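Conserved domain protein (Bacillus anthracis, PDB 3FBQ) is of unknown function but folds into two largely beta regions, carries DUF4179- and DUF5643-related sequence, and assembles with further copies of itself. Local coordinates at residues A[34-40]-A[133-139]; A[70-76]-A[119-125]; A[176-182]-A[224-230]; A[194-200]-A[242-248]. One frame throughout, in Å; residues are numbered along the deposited sequence.

Contact 1. Residues A[34-40]-A[133-139]; sequences TRESNGV and IQGHWNF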
# COMPACT_ATOMS: atom_id res chain seq x y z
N THR A 34 20.27 3.57 -7.67
CA THR A 34 19.99 2.61 -6.59
C THR A 34 19.51 3.23 -5.28
O THR A 34 19.93 4.30 -4.92
CB THR A 34 21.25 1.77 -6.24
OG1 THR A 34 21.88 1.35 -7.45
CG2 THR A 34 20.88 0.55 -5.50
N ARG A 35 18.62 2.51 -4.60
CA ARG A 35 18.17 2.77 -3.24
C ARG A 35 18.33 1.53 -2.37
O ARG A 35 17.97 0.44 -2.78
CB ARG A 35 16.70 3.18 -3.24
CG ARG A 35 16.49 4.69 -3.00
CD ARG A 35 17.50 5.48 -3.79
NE ARG A 35 16.92 6.66 -4.41
CZ ARG A 35 17.50 7.39 -5.35
NH1 ARG A 35 18.71 7.08 -5.83
NH2 ARG A 35 16.86 8.45 -5.79
N GLU A 36 18.88 1.69 -1.17
CA GLU A 36 19.03 0.54 -0.27
C GLU A 36 18.68 0.67 1.21
O GLU A 36 19.36 1.39 1.92
CB GLU A 36 20.44 -0.01 -0.36
CG GLU A 36 20.40 -1.47 -0.04
CD GLU A 36 21.72 -2.09 0.03
OE1 GLU A 36 21.90 -2.88 0.99
OE2 GLU A 36 22.57 -1.81 -0.85
N SER A 37 17.67 -0.05 1.69
CA SER A 37 17.35 -0.12 3.13
C SER A 37 17.08 -1.57 3.45
O SER A 37 16.70 -2.34 2.57
CB SER A 37 16.10 0.69 3.51
OG SER A 37 15.95 1.90 2.80
N ASN A 38 17.29 -1.94 4.71
CA ASN A 38 16.82 -3.20 5.25
C ASN A 38 17.19 -4.46 4.57
O ASN A 38 16.36 -5.37 4.52
CB ASN A 38 15.33 -3.24 5.23
CG ASN A 38 14.76 -2.81 6.49
OD1 ASN A 38 14.38 -1.63 6.60
ND2 ASN A 38 14.70 -3.71 7.50
N GLY A 39 18.40 -4.54 4.08
CA GLY A 39 18.81 -5.70 3.34
C GLY A 39 18.33 -5.76 1.90
O GLY A 39 18.65 -6.73 1.20
N VAL A 40 17.58 -4.74 1.45
CA VAL A 40 17.04 -4.73 0.11
C VAL A 40 17.53 -3.53 -0.79
O VAL A 40 17.23 -2.36 -0.56
CB VAL A 40 15.44 -4.79 0.19
CG1 VAL A 40 14.77 -4.97 -1.19
CG2 VAL A 40 15.01 -5.89 1.15
N ILE A 133 9.14 -7.13 4.24
CA ILE A 133 10.22 -6.27 4.66
C ILE A 133 9.68 -4.84 4.59
O ILE A 133 9.35 -4.32 3.52
CB ILE A 133 11.49 -6.45 3.80
CG1 ILE A 133 12.14 -7.81 4.02
CG2 ILE A 133 12.54 -5.42 4.16
CD1 ILE A 133 12.73 -8.29 2.77
N GLN A 134 9.57 -4.22 5.76
CA GLN A 134 9.13 -2.84 5.85
C GLN A 134 10.23 -1.84 5.49
O GLN A 134 11.39 -2.09 5.75
CB GLN A 134 8.66 -2.60 7.27
CG GLN A 134 7.43 -3.44 7.63
CD GLN A 134 6.10 -2.86 7.11
OE1 GLN A 134 5.46 -3.39 6.17
NE2 GLN A 134 5.66 -1.76 7.76
N GLY A 135 9.89 -0.73 4.87
CA GLY A 135 10.83 0.36 4.76
C GLY A 135 10.37 1.33 3.70
O GLY A 135 9.21 1.31 3.27
N HIS A 136 11.30 2.15 3.25
CA HIS A 136 11.07 3.10 2.18
C HIS A 136 12.16 2.99 1.11
O HIS A 136 13.36 3.04 1.42
CB HIS A 136 11.16 4.50 2.77
CG HIS A 136 9.86 5.05 3.21
ND1 HIS A 136 9.70 5.73 4.41
CD2 HIS A 136 8.64 5.02 2.63
CE1 HIS A 136 8.45 6.13 4.52
NE2 HIS A 136 7.78 5.70 3.46
N TRP A 137 11.79 2.93 -0.15
CA TRP A 137 12.76 3.01 -1.20
C TRP A 137 12.07 3.90 -2.18
O TRP A 137 11.00 3.57 -2.62
CB TRP A 137 12.96 1.65 -1.82
CG TRP A 137 13.51 0.54 -0.90
CD1 TRP A 137 14.77 0.08 -0.88
CD2 TRP A 137 12.78 -0.24 0.10
NE1 TRP A 137 14.91 -0.92 0.08
CE2 TRP A 137 13.70 -1.14 0.68
CE3 TRP A 137 11.45 -0.23 0.58
CZ2 TRP A 137 13.34 -2.04 1.70
CZ3 TRP A 137 11.09 -1.11 1.57
CH2 TRP A 137 12.02 -2.01 2.13
N ASN A 138 12.64 5.05 -2.50
CA ASN A 138 11.96 6.08 -3.27
C ASN A 138 12.80 6.57 -4.41
O ASN A 138 14.01 6.76 -4.24
CB ASN A 138 11.63 7.27 -2.37
CG ASN A 138 10.80 6.86 -1.17
OD1 ASN A 138 10.89 7.48 -0.13
ND2 ASN A 138 10.04 5.75 -1.28
N PHE A 139 12.20 6.78 -5.58
CA PHE A 139 12.86 7.51 -6.64
C PHE A 139 11.88 8.55 -7.10
O PHE A 139 10.70 8.26 -7.33
CB PHE A 139 13.29 6.62 -7.82
CG PHE A 139 13.98 5.32 -7.42
CD1 PHE A 139 15.30 5.11 -7.72
CD2 PHE A 139 13.29 4.30 -6.76
CE1 PHE A 139 15.95 3.90 -7.36
CE2 PHE A 139 13.92 3.11 -6.37
CZ PHE A 139 15.24 2.89 -6.68
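Arg35 and Trp137 carry the largest shares of this interface, with Phe139 next, and they close the gap between strand 34-37 and strand 133-139. These strands run nearly antiparallel (167°), but their axes come no closer than 6.8 Å and no backbone hydrogen bond joins them, so side chains make the join. Arg35 reaches across: Arg35 NE donates to Asn138 O at 2.9 Å, and the guanidinium lies over one face of the Phe139 ring, whose CZ is 3.7 Å from Arg35 CB. Arg35 NH1 turns back to Thr34 O (3.2 Å), so the group is held by carbonyl oxygens from both segments. Trp137 reaches the type I' turn Ser37-Val40, which reverses the chain into strand 40-49. Trp137 NE1 donates to Val40 O at 2.8 Å and weakly to Ser37 O at 3.4 Å, while Trp137 CZ2 packs on Val40 CB at 3.8 Å. Gly39 suits the turn because its backbone angles would jam a CB against the preceding carbonyl. Ser37 OG, over one face of the indole, donates to His136 O at 3.1 Å, and Val40 CG2 meets Ile133 CD1 at 3.7 Å. Both strands also pair with a strand of the second subunit. Within the chain, two sheet edges are sewn together by side-chain donors that reach main-chain carbonyls and by packing of the Trp137 and Phe139 rings on Val40 and Arg35.

Contact 2. Residues A[70-76]-A[119-125]; sequences PIILGGL and WNIEGIE
This is an antiparallel strand pairing interrupted by a classic beta bulge, in the sheet of strands 71-78, 114-126 and 131-144. Strands 71-73 and 119-125 approach to 4.8 Å at 154°. Ile71 and Glu125 form a hydrogen-bonded pair, Ile71 N to Glu125 O 2.9 Å and Ile71 O to Glu125 N 3.0 Å; Ile72 faces Ile124 in a non-hydrogen-bonded pair. Leu73 N donates to Gly123 O (2.9 Å), but Leu73 O accepts from Glu122 N (2.5 Å). Glu122 (phi/psi -113/6) and Gly123 (168/155) thus both face Leu73, and the register slips by one. Gly74 (139/-152) turns the corner against Ile121; Gly74 CA lies 3.1 Å from Asn120 O, where a CB would clash. Gly75 and Asn120 exchange two 3.1 Å N-to-O bonds, and Leu76 pairs with Trp119.

Ile72 (m, m) sets CD1 3.8 Å from Ile124 CD1. Leu76 (t, p) brings CD1 within 3.7 Å of CB of Trp119 (chi1 t). Leu73 (m, t) fills the space over side-chain-free Gly123 and meets Leu73 of both neighbouring subunits. Leu76 and Trp119 pack on strand 97-106, Trp119 also on strand 40-49, and strand 131-144 flanks 114-126.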
# COMPACT_ATOMS: atom_id res chain seq x y z
N PRO A 70 7.45 -12.28 -4.93
CA PRO A 70 7.46 -11.15 -3.99
C PRO A 70 6.45 -10.07 -4.41
O PRO A 70 6.19 -9.88 -5.59
CB PRO A 70 8.92 -10.66 -4.03
CG PRO A 70 9.72 -11.68 -4.95
CD PRO A 70 8.70 -12.48 -5.70
N ILE A 71 5.85 -9.37 -3.45
CA ILE A 71 4.89 -8.33 -3.80
C ILE A 71 5.40 -6.91 -3.47
O ILE A 71 5.67 -6.59 -2.30
CB ILE A 71 3.59 -8.54 -3.07
CG1 ILE A 71 3.07 -9.93 -3.34
CG2 ILE A 71 2.54 -7.55 -3.53
CD1 ILE A 71 1.65 -10.02 -3.04
N ILE A 72 5.56 -6.08 -4.50
CA ILE A 72 5.97 -4.70 -4.28
C ILE A 72 4.78 -3.95 -3.70
O ILE A 72 3.78 -3.83 -4.42
CB ILE A 72 6.30 -3.89 -5.58
CG1 ILE A 72 7.45 -4.49 -6.41
CG2 ILE A 72 6.69 -2.46 -5.18
CD1 ILE A 72 8.81 -4.61 -5.60
N LEU A 73 4.88 -3.48 -2.45
CA LEU A 73 3.95 -2.53 -1.88
C LEU A 73 4.39 -1.07 -2.14
O LEU A 73 5.48 -0.65 -1.68
CB LEU A 73 3.80 -2.77 -0.37
CG LEU A 73 3.35 -4.14 0.12
CD1 LEU A 73 3.47 -4.43 1.61
CD2 LEU A 73 1.97 -4.56 -0.41
N GLY A 74 3.53 -0.29 -2.80
CA GLY A 74 3.82 1.10 -3.14
C GLY A 74 3.32 1.38 -4.55
O GLY A 74 2.41 0.78 -4.98
N GLY A 75 3.89 2.31 -5.30
CA GLY A 75 3.30 2.65 -6.57
C GLY A 75 4.15 3.54 -7.40
O GLY A 75 4.92 4.32 -6.89
N LEU A 76 4.03 3.41 -8.70
CA LEU A 76 4.68 4.29 -9.59
C LEU A 76 3.58 5.32 -9.84
O LEU A 76 2.45 4.93 -10.12
CB LEU A 76 5.07 3.55 -10.86
CG LEU A 76 5.87 4.35 -11.89
CD1 LEU A 76 7.16 4.89 -11.29
CD2 LEU A 76 6.15 3.57 -13.24
N TRP A 119 8.47 6.83 -7.87
CA TRP A 119 8.33 5.42 -7.51
C TRP A 119 8.55 5.26 -6.01
O TRP A 119 9.66 5.39 -5.51
CB TRP A 119 9.31 4.56 -8.33
CG TRP A 119 8.94 3.14 -8.32
CD1 TRP A 119 7.69 2.62 -8.15
CD2 TRP A 119 9.82 2.02 -8.48
NE1 TRP A 119 7.72 1.25 -8.20
CE2 TRP A 119 9.01 0.85 -8.38
CE3 TRP A 119 11.21 1.89 -8.68
CZ2 TRP A 119 9.54 -0.43 -8.50
CZ3 TRP A 119 11.74 0.62 -8.83
CH2 TRP A 119 10.91 -0.53 -8.73
N ASN A 120 7.49 5.00 -5.28
CA ASN A 120 7.56 5.04 -3.81
C ASN A 120 7.25 3.64 -3.26
O ASN A 120 6.07 3.22 -3.28
CB ASN A 120 6.60 6.09 -3.17
CG ASN A 120 6.90 7.55 -3.60
OD1 ASN A 120 8.06 7.97 -3.73
ND2 ASN A 120 5.84 8.32 -3.83
N ILE A 121 8.29 2.92 -2.79
CA ILE A 121 8.05 1.56 -2.35
C ILE A 121 7.97 1.52 -0.88
O ILE A 121 8.82 2.08 -0.22
CB ILE A 121 9.10 0.61 -2.81
CG1 ILE A 121 8.98 0.50 -4.32
CG2 ILE A 121 8.93 -0.83 -2.08
CD1 ILE A 121 10.29 0.05 -4.96
N GLU A 122 6.94 0.90 -0.36
CA GLU A 122 6.84 0.91 1.09
C GLU A 122 7.03 -0.46 1.71
O GLU A 122 6.90 -0.61 2.90
CB GLU A 122 5.54 1.50 1.59
CG GLU A 122 4.76 2.29 0.57
CD GLU A 122 3.27 2.40 1.00
OE1 GLU A 122 2.89 3.58 1.27
OE2 GLU A 122 2.52 1.32 1.10
N GLY A 123 7.39 -1.46 0.92
CA GLY A 123 7.43 -2.80 1.46
C GLY A 123 7.56 -3.84 0.39
O GLY A 123 7.23 -3.63 -0.77
N ILE A 124 8.10 -4.96 0.81
CA ILE A 124 8.21 -6.16 -0.02
C ILE A 124 7.57 -7.23 0.79
O ILE A 124 8.07 -7.60 1.86
CB ILE A 124 9.67 -6.58 -0.19
CG1 ILE A 124 10.49 -5.38 -0.63
CG2 ILE A 124 9.75 -7.65 -1.23
CD1 ILE A 124 10.03 -4.79 -1.99
N GLU A 125 6.45 -7.73 0.32
CA GLU A 125 5.86 -8.87 0.98
C GLU A 125 6.55 -10.05 0.38
O GLU A 125 6.93 -10.00 -0.79
CB GLU A 125 4.43 -9.04 0.62
CG GLU A 125 3.47 -8.30 1.41
CD GLU A 125 2.19 -9.08 1.42
OE1 GLU A 125 1.36 -8.84 0.53
OE2 GLU A 125 2.03 -10.01 2.24

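Contact 3. Residues A[176-182]-A[224-230]; sequences FILYYNQ and IRWSATF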
# COMPACT_ATOMS: atom_id res chain seq x y z
N PHE A 176 4.00 1.65 -31.62
CA PHE A 176 2.88 2.51 -32.06
C PHE A 176 1.61 2.26 -31.29
O PHE A 176 1.39 1.15 -30.86
CB PHE A 176 2.65 2.42 -33.58
CG PHE A 176 1.87 1.20 -34.02
CD1 PHE A 176 2.53 0.12 -34.61
CD2 PHE A 176 0.51 1.15 -33.89
CE1 PHE A 176 1.83 -1.00 -35.07
CE2 PHE A 176 -0.19 0.02 -34.30
CZ PHE A 176 0.47 -1.04 -34.92
N ILE A 177 0.75 3.26 -31.14
CA ILE A 177 -0.46 3.15 -30.26
C ILE A 177 -1.80 3.33 -30.96
O ILE A 177 -1.98 4.27 -31.70
CB ILE A 177 -0.42 4.20 -29.15
CG1 ILE A 177 0.89 4.11 -28.35
CG2 ILE A 177 -1.63 4.07 -28.25
CD1 ILE A 177 1.10 5.29 -27.49
N LEU A 178 -2.73 2.43 -30.73
CA LEU A 178 -4.11 2.65 -31.22
C LEU A 178 -5.08 3.09 -30.11
O LEU A 178 -5.33 2.35 -29.16
CB LEU A 178 -4.66 1.41 -31.94
CG LEU A 178 -3.86 0.95 -33.17
CD1 LEU A 178 -4.49 -0.29 -33.72
CD2 LEU A 178 -3.65 1.97 -34.27
N TYR A 179 -5.62 4.30 -30.24
CA TYR A 179 -6.64 4.75 -29.34
C TYR A 179 -8.02 4.50 -29.91
O TYR A 179 -8.32 4.81 -31.06
CB TYR A 179 -6.52 6.22 -29.19
CG TYR A 179 -5.27 6.69 -28.56
CD1 TYR A 179 -5.20 6.86 -27.16
CD2 TYR A 179 -4.14 7.03 -29.35
CE1 TYR A 179 -4.07 7.34 -26.57
CE2 TYR A 179 -2.97 7.53 -28.75
CZ TYR A 179 -2.96 7.68 -27.36
OH TYR A 179 -1.82 8.16 -26.77
N TYR A 180 -8.89 4.00 -29.08
CA TYR A 180 -10.22 3.72 -29.56
C TYR A 180 -11.22 3.45 -28.40
O TYR A 180 -10.85 3.51 -27.22
CB TYR A 180 -10.11 2.54 -30.50
CG TYR A 180 -9.80 1.29 -29.75
CD1 TYR A 180 -8.48 0.97 -29.37
CD2 TYR A 180 -10.83 0.40 -29.39
CE1 TYR A 180 -8.22 -0.21 -28.64
CE2 TYR A 180 -10.58 -0.78 -28.67
CZ TYR A 180 -9.29 -1.08 -28.31
OH TYR A 180 -9.08 -2.24 -27.64
N ASN A 181 -12.48 3.15 -28.76
CA ASN A 181 -13.54 2.93 -27.75
C ASN A 181 -14.64 2.06 -28.26
O ASN A 181 -14.82 1.96 -29.46
CB ASN A 181 -14.17 4.23 -27.25
CG ASN A 181 -14.72 5.06 -28.35
OD1 ASN A 181 -15.64 4.69 -29.08
ND2 ASN A 181 -14.15 6.22 -28.48
N GLN A 182 -15.37 1.45 -27.32
CA GLN A 182 -16.49 0.58 -27.62
C GLN A 182 -17.70 1.35 -27.19
O GLN A 182 -17.64 2.09 -26.21
CB GLN A 182 -16.41 -0.75 -26.84
CG GLN A 182 -16.18 -0.66 -25.34
CD GLN A 182 -16.07 -2.04 -24.66
OE1 GLN A 182 -16.84 -2.38 -23.72
NE2 GLN A 182 -15.09 -2.82 -25.09
N ILE A 224 -16.32 2.20 -23.06
CA ILE A 224 -14.97 2.29 -22.53
C ILE A 224 -14.01 2.84 -23.62
O ILE A 224 -13.91 2.27 -24.68
CB ILE A 224 -14.43 0.87 -22.02
CG1 ILE A 224 -15.42 0.08 -21.13
CG2 ILE A 224 -13.12 0.95 -21.34
CD1 ILE A 224 -16.29 0.88 -20.29
N ARG A 225 -13.30 3.93 -23.35
CA ARG A 225 -12.14 4.32 -24.13
C ARG A 225 -11.00 3.45 -23.68
O ARG A 225 -10.83 3.22 -22.48
CB ARG A 225 -11.80 5.78 -23.89
CG ARG A 225 -13.08 6.64 -23.75
CD ARG A 225 -12.83 8.12 -23.92
NE ARG A 225 -11.80 8.37 -24.94
CZ ARG A 225 -11.12 9.51 -25.06
NH1 ARG A 225 -11.36 10.51 -24.22
NH2 ARG A 225 -10.18 9.66 -26.01
N TRP A 226 -10.22 2.95 -24.66
CA TRP A 226 -9.11 2.03 -24.44
C TRP A 226 -7.95 2.52 -25.25
O TRP A 226 -8.09 3.34 -26.16
CB TRP A 226 -9.41 0.67 -25.10
CG TRP A 226 -10.58 -0.09 -24.69
CD1 TRP A 226 -11.79 -0.16 -25.34
CD2 TRP A 226 -10.65 -0.97 -23.61
NE1 TRP A 226 -12.63 -1.01 -24.69
CE2 TRP A 226 -11.96 -1.52 -23.60
CE3 TRP A 226 -9.76 -1.33 -22.60
CZ2 TRP A 226 -12.39 -2.40 -22.61
CZ3 TRP A 226 -10.18 -2.21 -21.60
CH2 TRP A 226 -11.48 -2.73 -21.61
N SER A 227 -6.80 1.93 -25.02
CA SER A 227 -5.71 2.06 -25.99
C SER A 227 -4.76 0.89 -25.88
O SER A 227 -4.67 0.24 -24.81
CB SER A 227 -4.97 3.35 -25.77
OG SER A 227 -3.96 3.15 -24.82
N ALA A 228 -4.05 0.56 -26.96
CA ALA A 228 -3.11 -0.56 -26.87
C ALA A 228 -1.83 -0.21 -27.54
O ALA A 228 -1.79 0.68 -28.44
CB ALA A 228 -3.67 -1.73 -27.49
N THR A 229 -0.76 -0.91 -27.18
CA THR A 229 0.49 -0.57 -27.85
C THR A 229 0.99 -1.74 -28.64
O THR A 229 0.87 -2.87 -28.20
CB THR A 229 1.51 -0.07 -26.84
OG1 THR A 229 0.81 0.81 -25.96
CG2 THR A 229 2.70 0.70 -27.56
N PHE A 230 1.52 -1.46 -29.82
CA PHE A 230 1.97 -2.53 -30.67
C PHE A 230 3.36 -2.23 -31.23
O PHE A 230 3.87 -1.09 -31.14
CB PHE A 230 1.03 -2.76 -31.82
CG PHE A 230 -0.44 -2.87 -31.46
CD1 PHE A 230 -1.11 -4.13 -31.57
CD2 PHE A 230 -1.17 -1.73 -31.09
CE1 PHE A 230 -2.49 -4.25 -31.32
CE2 PHE A 230 -2.56 -1.82 -30.79
CZ PHE A 230 -3.23 -3.09 -30.91
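Tyr180, in the p rotamer, lays its ring face over Trp226 CB, a CH-pi contact 4.0 Å from the ring centroid, while its CE2 lies 3.6 Å from Trp226 CD1. The two ring systems are near parallel but slid apart, with little overlap. Four residues away along each strand the theme recurs: Phe176, also p, receives Phe230 CB 3.9 Å from its centroid. Leu178 CD1 fills in against Phe230 CE2 at 3.8 Å, opposite Ala228, whose small side chain suits a place crowded by rings. Beneath them the strands cross at 153° in a regular antiparallel ladder. Phe176-Phe230, Leu178-Ala228 and Tyr180-Trp226 are its hydrogen-bonded pairs, for example Phe176 N to Phe230 O at 2.8 Å and Trp226 N to Tyr180 O at 2.7 Å. The other face bears Ile177, Tyr179 and Asn181 paired with Thr229, Ser227 and Arg225, a mostly polar set: Glu167 binds both Asn181 and Arg225, and Asn214 takes Ser227 and Thr229. In the large antiparallel sheet of the later region, strand 162-171 flanks 175-184, strand 208-218 flanks 224-231, and strand 196-203 packs over the aromatic face, where Leu178 and Phe230 touch Val201 and Tyr180 OH bonds to Val197 O.

Contact 4. Residues A[194-200]-A[242-248]; sequences SVDVELT and VTPRVHL
Ser194 enters in a loop, and Val195 after it starts the apolar row: with chi1 t, Val195 CG1 touches Leu248 CD2 at 3.6 Å and Val246 CG1 at 3.8 Å. Strand 196-200 runs antiparallel to strand 242-247, axes 4.3 Å apart at 151°, with phi/psi near -115/130. Asp196 O accepts from His247 N at 3.0 Å, while the return bond from Asp196 N to His247 O is weak at 3.4 Å. Val197 (t), in a non-hydrogen-bonded pair with Val246 (t), sets CG1 4.0 Å from Val246 CG2. Glu198 (chi1 -134°, chi2 p) forms a hydrogen-bonded pair with Arg245, Glu198 N to Arg245 O 2.8 Å and Glu198 O to Arg245 N 2.6 Å; Glu198 OE2 takes a weak bond from NE2 of His247 (chi1 -27°) at 3.2 Å. Leu199 (m, t) pairs with Pro244, which suits a non-hydrogen-bonded site because proline has no NH to give. Thr200 closes the ladder: Thr200 N to Thr243 O and Thr243 N to Thr200 O are both 2.9 Å, and Thr200 OG1 accepts weakly from NE of Arg245 (chi1 m) at 3.5 Å. Side chains alternate as in any antiparallel sheet: Val195, Val197, Leu199, Pro244 and Leu248 pack toward strands 162-171 and 175-184, whereas acids, bases and threonines line the opposite face. Between these segments the side-chain bonds are weak, and the firm ones are main-chain.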
# COMPACT_ATOMS: atom_id res chain seq x y z
N SER A 194 -20.62 -7.93 -19.71
CA SER A 194 -19.18 -7.81 -19.86
C SER A 194 -18.78 -7.83 -21.34
O SER A 194 -18.28 -8.83 -21.84
CB SER A 194 -18.46 -8.93 -19.11
OG SER A 194 -17.30 -9.36 -19.81
N VAL A 195 -19.01 -6.72 -22.02
CA VAL A 195 -18.53 -6.54 -23.38
C VAL A 195 -17.10 -6.01 -23.40
O VAL A 195 -16.81 -4.97 -22.81
CB VAL A 195 -19.43 -5.58 -24.18
CG1 VAL A 195 -19.10 -5.66 -25.67
CG2 VAL A 195 -20.90 -5.91 -23.94
N ASP A 196 -16.22 -6.73 -24.09
CA ASP A 196 -14.81 -6.41 -24.07
C ASP A 196 -14.27 -6.47 -25.48
O ASP A 196 -14.24 -7.55 -26.09
CB ASP A 196 -14.11 -7.42 -23.17
CG ASP A 196 -12.63 -7.27 -23.20
OD1 ASP A 196 -11.95 -8.31 -23.30
OD2 ASP A 196 -12.15 -6.12 -23.17
N VAL A 197 -13.82 -5.33 -26.00
CA VAL A 197 -13.43 -5.21 -27.42
C VAL A 197 -11.92 -5.19 -27.65
O VAL A 197 -11.26 -4.20 -27.39
CB VAL A 197 -14.01 -3.96 -28.11
CG1 VAL A 197 -13.89 -4.11 -29.55
CG2 VAL A 197 -15.44 -3.77 -27.78
N GLU A 198 -11.41 -6.28 -28.20
CA GLU A 198 -10.01 -6.50 -28.48
C GLU A 198 -9.79 -6.21 -29.92
O GLU A 198 -10.66 -6.50 -30.71
CB GLU A 198 -9.69 -7.98 -28.31
CG GLU A 198 -8.43 -8.23 -27.51
CD GLU A 198 -8.69 -8.01 -26.03
OE1 GLU A 198 -7.75 -7.55 -25.35
OE2 GLU A 198 -9.86 -8.28 -25.56
N LEU A 199 -8.62 -5.67 -30.28
CA LEU A 199 -8.23 -5.49 -31.66
C LEU A 199 -7.00 -6.30 -31.98
O LEU A 199 -6.09 -6.47 -31.17
CB LEU A 199 -7.88 -4.06 -31.95
CG LEU A 199 -8.68 -2.88 -31.42
CD1 LEU A 199 -7.84 -1.66 -31.72
CD2 LEU A 199 -10.08 -2.77 -32.03
N THR A 200 -6.98 -6.77 -33.20
CA THR A 200 -5.89 -7.58 -33.72
C THR A 200 -5.45 -6.78 -34.91
O THR A 200 -6.30 -6.19 -35.61
CB THR A 200 -6.45 -8.99 -34.12
OG1 THR A 200 -5.80 -9.98 -33.31
CG2 THR A 200 -6.34 -9.30 -35.63
N VAL A 242 -7.50 -3.67 -39.10
CA VAL A 242 -7.79 -3.87 -37.70
C VAL A 242 -9.03 -4.73 -37.54
O VAL A 242 -10.12 -4.36 -38.02
CB VAL A 242 -8.07 -2.51 -36.97
CG1 VAL A 242 -8.44 -2.75 -35.49
CG2 VAL A 242 -6.87 -1.56 -37.05
N THR A 243 -8.90 -5.85 -36.85
CA THR A 243 -10.12 -6.60 -36.58
C THR A 243 -10.51 -6.55 -35.07
O THR A 243 -9.72 -6.97 -34.19
CB THR A 243 -10.10 -8.05 -37.18
OG1 THR A 243 -9.92 -9.01 -36.14
CG2 THR A 243 -8.99 -8.25 -38.25
N PRO A 244 -11.72 -5.99 -34.78
CA PRO A 244 -12.31 -5.96 -33.43
C PRO A 244 -12.90 -7.31 -33.05
O PRO A 244 -13.90 -7.73 -33.62
CB PRO A 244 -13.43 -4.91 -33.55
CG PRO A 244 -13.32 -4.31 -34.93
CD PRO A 244 -12.58 -5.30 -35.76
N ARG A 245 -12.25 -8.00 -32.11
CA ARG A 245 -12.79 -9.21 -31.48
C ARG A 245 -13.65 -8.78 -30.30
O ARG A 245 -13.22 -7.95 -29.50
CB ARG A 245 -11.65 -10.11 -31.01
CG ARG A 245 -11.09 -10.99 -32.11
CD ARG A 245 -9.55 -11.11 -32.07
NE ARG A 245 -8.96 -11.39 -33.40
CZ ARG A 245 -9.57 -12.05 -34.42
NH1 ARG A 245 -10.81 -12.54 -34.29
NH2 ARG A 245 -8.94 -12.21 -35.58
N VAL A 246 -14.87 -9.29 -30.18
CA VAL A 246 -15.74 -8.82 -29.09
C VAL A 246 -16.11 -10.00 -28.22
O VAL A 246 -16.67 -10.94 -28.73
CB VAL A 246 -17.02 -8.14 -29.62
CG1 VAL A 246 -17.99 -7.87 -28.50
CG2 VAL A 246 -16.69 -6.86 -30.27
N HIS A 247 -15.80 -9.95 -26.92
CA HIS A 247 -16.05 -11.10 -26.02
C HIS A 247 -17.14 -10.78 -25.01
O HIS A 247 -16.93 -10.02 -24.05
CB HIS A 247 -14.78 -11.60 -25.29
CG HIS A 247 -13.51 -11.34 -26.03
ND1 HIS A 247 -13.25 -11.89 -27.27
CD2 HIS A 247 -12.44 -10.56 -25.73
CE1 HIS A 247 -12.06 -11.47 -27.69
NE2 HIS A 247 -11.55 -10.65 -26.78
N LEU A 248 -18.30 -11.39 -25.24
CA LEU A 248 -19.51 -11.15 -24.48
C LEU A 248 -19.73 -12.24 -23.45
O LEU A 248 -19.51 -13.42 -23.71
CB LEU A 248 -20.68 -11.15 -25.42
CG LEU A 248 -20.34 -10.25 -26.58
CD1 LEU A 248 -20.96 -10.83 -27.84
CD2 LEU A 248 -20.79 -8.84 -26.23

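Contacts 1 and 2 lie together, centres 9 Å apart, and share the sheet in which strands 114-126 and 131-144 are neighbours; contact 2 is nested within the chain loop closed by contact 1. Contact 1 further ties that sheet to strand 29-37, the edge of a five-stranded sheet. Contacts 3 and 4 come later in the chain, with alternating segments and centres 11 Å apart, and touch through side chains of strand 175-184 on strand 196-203 of the same sheet. Between the pairs, centres are 28 to 41 Å apart with no touch. The chain thus builds two beta regions, and both join the assembly: contacts 1 and 2 meet the second subunit, contacts 2 and 3 the third.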